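Local coordinates for protein phosphoglycerol transferase GacH (Streptococcus pyogenes MGAS5005, PDB 6DGM) that probably transfers glycerol phosphate onto streptococcal rhamnose polysaccharide, through a sulfatase-like domain that holds manganese and sn-glycerol-1-phosphate, at residues K30-N35 with S324-Y329. Residues are numbered along the deposited sequence; the frame is centred on the assembly and turned at random.
Sequences KDRKNN and SKVSPY. With CA (calcium ion), chain E.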
# COMPACT_ATOMS: atom_id res chain seq x y z
N LYS A 30 -8.35 2.72 24.91
CA LYS A 30 -8.02 3.47 26.11
C LYS A 30 -6.76 4.31 25.95
O LYS A 30 -6.61 5.32 26.65
CB LYS A 30 -7.87 2.52 27.30
CG LYS A 30 -9.16 1.83 27.69
CD LYS A 30 -8.93 0.89 28.87
CE LYS A 30 -10.24 0.29 29.36
NZ LYS A 30 -10.08 -0.39 30.69
N ASP A 31 -5.87 3.92 25.03
CA ASP A 31 -4.61 4.63 24.81
C ASP A 31 -4.49 5.19 23.39
O ASP A 31 -3.39 5.48 22.94
CB ASP A 31 -3.41 3.73 25.11
CG ASP A 31 -3.32 3.36 26.58
OD1 ASP A 31 -3.32 4.27 27.44
OD2 ASP A 31 -3.26 2.15 26.88
N ARG A 32 -5.61 5.33 22.68
CA ARG A 32 -5.62 5.96 21.36
C ARG A 32 -6.43 7.24 21.49
O ARG A 32 -7.62 7.18 21.81
CB ARG A 32 -6.27 5.04 20.33
CG ARG A 32 -5.54 3.71 20.07
CD ARG A 32 -4.27 3.93 19.31
NE ARG A 32 -3.50 2.71 19.06
CZ ARG A 32 -3.55 1.99 17.94
NH1 ARG A 32 -4.33 2.35 16.92
NH2 ARG A 32 -2.77 0.91 17.83
N LYS A 33 -5.80 8.39 21.24
CA LYS A 33 -6.46 9.67 21.47
C LYS A 33 -7.26 10.18 20.28
O LYS A 33 -8.19 10.97 20.47
CB LYS A 33 -5.43 10.76 21.79
CG LYS A 33 -4.61 10.55 23.05
CD LYS A 33 -3.65 11.73 23.23
CE LYS A 33 -2.72 11.56 24.42
NZ LYS A 33 -1.71 12.67 24.47
N ASN A 34 -6.92 9.76 19.07
CA ASN A 34 -7.39 10.43 17.86
C ASN A 34 -8.43 9.59 17.13
O ASN A 34 -8.65 8.41 17.43
CB ASN A 34 -6.20 10.72 16.93
CG ASN A 34 -5.20 11.68 17.56
OD1 ASN A 34 -5.57 12.54 18.35
ND2 ASN A 34 -3.93 11.51 17.22
N ASN A 35 -9.09 10.24 16.17
CA ASN A 35 -10.10 9.62 15.32
C ASN A 35 -9.58 9.60 13.89
O ASN A 35 -9.14 10.64 13.38
CB ASN A 35 -11.38 10.44 15.32
CG ASN A 35 -11.93 10.67 16.70
OD1 ASN A 35 -12.08 9.73 17.48
ND2 ASN A 35 -12.21 11.93 17.03
N SER A 324 -4.95 6.55 16.34
CA SER A 324 -6.39 6.56 16.11
C SER A 324 -7.06 5.32 16.70
O SER A 324 -6.51 4.22 16.67
CB SER A 324 -6.68 6.62 14.60
OG SER A 324 -6.24 7.86 14.09
N LYS A 325 -8.27 5.52 17.22
CA LYS A 325 -9.05 4.43 17.78
C LYS A 325 -9.44 3.42 16.70
O LYS A 325 -9.69 3.78 15.54
CB LYS A 325 -10.30 5.00 18.44
CG LYS A 325 -9.99 5.86 19.66
CD LYS A 325 -11.25 6.55 20.16
CE LYS A 325 -10.93 7.65 21.18
NZ LYS A 325 -10.32 7.08 22.41
N VAL A 326 -9.51 2.15 17.11
CA VAL A 326 -9.70 1.04 16.18
C VAL A 326 -11.09 0.44 16.32
O VAL A 326 -11.74 0.53 17.38
CB VAL A 326 -8.62 -0.05 16.35
CG1 VAL A 326 -7.25 0.50 16.02
CG2 VAL A 326 -8.65 -0.65 17.75
N SER A 327 -11.55 -0.17 15.25
CA SER A 327 -12.64 -1.13 15.31
C SER A 327 -12.10 -2.49 15.75
O SER A 327 -10.89 -2.73 15.73
CB SER A 327 -13.24 -1.31 13.92
OG SER A 327 -12.22 -1.75 13.03
N PRO A 328 -12.98 -3.40 16.15
CA PRO A 328 -12.53 -4.78 16.41
C PRO A 328 -11.75 -5.37 15.25
O PRO A 328 -10.71 -6.01 15.46
CB PRO A 328 -13.84 -5.51 16.69
CG PRO A 328 -14.76 -4.43 17.29
CD PRO A 328 -14.41 -3.21 16.48
N TYR A 329 -12.22 -5.16 14.02
CA TYR A 329 -11.48 -5.59 12.84
C TYR A 329 -10.05 -5.06 12.85
O TYR A 329 -9.10 -5.82 12.67
CB TYR A 329 -12.22 -5.12 11.58
CG TYR A 329 -11.63 -5.54 10.24
CD1 TYR A 329 -11.32 -6.87 9.97
CD2 TYR A 329 -11.43 -4.61 9.22
CE1 TYR A 329 -10.79 -7.25 8.74
CE2 TYR A 329 -10.91 -4.98 7.98
CZ TYR A 329 -10.60 -6.30 7.75
OH TYR A 329 -10.10 -6.68 6.52
CA CA E . -1.22 6.32 22.36
O HOH W 1 -1.50 3.67 21.97
O HOH W 2 0.09 5.95 24.73
O HOH W 3 -2.28 8.21 23.53
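Arg-32 and Lys-325 each reach a backbone carbonyl of the other segment, and in both CG lies anti to the carbonyl carbon. The Arg-32 chain then bends at chi2 (-72°), which carries CD over the carbonyl of Ser-324, with CD 3.5 Å from Ser-324 O. The Lys-325 chain runs extended and bends only at chi4 (-64°), which turns NZ to the backbone of Arg-32. Lys-325 NZ donates to Arg-32 O at 2.8 Å, nearly along the C=O axis. In return, NH1 of Arg-32 donates to Ser-324 O at 2.9 Å. That oxygen sits at the guanidinium edge, close to its plane, and CG of Arg-32 also packs on it. Val-326 CG1 lies 3.6 Å from Arg-32 NH1 and approaches the guanidinium obliquely.

The backbones meet beside these side chains. Lys-325 N donates to Asn-34 O at 2.9 Å, and Ser-324 CA makes a CA-H...O contact to the same oxygen at 3.2 Å. Asn-34 O thus accepts one N-H hydrogen bond, supplemented by a weak C-H contact from the preceding residue. CG of Lys-325 packs against both Arg-32 O and Asn-34 O, about equally near to each. Ser-324 OG comes near Asn-34 CB. Thr-322 meets the polar ends of both residues: its OG1 is hydrogen-bonded to Ser-324 OG and its backbone O to Asn-34 ND2.

Asp-31 O binds the calcium ion at 2.4 Å, together with three waters and OD1 of Asp-323. The other carboxylate oxygen of Asp-323 accepts from Lys-33 N. The pairing of Asn-34 with Ser-324 is a single isolated beta bridge. It joins the loop between helix 11-29 and strand 40-46 to the lead-in of helix 328-339, at a peripheral calcium site of the sulfatase-like, alkaline-phosphatase-clan domain.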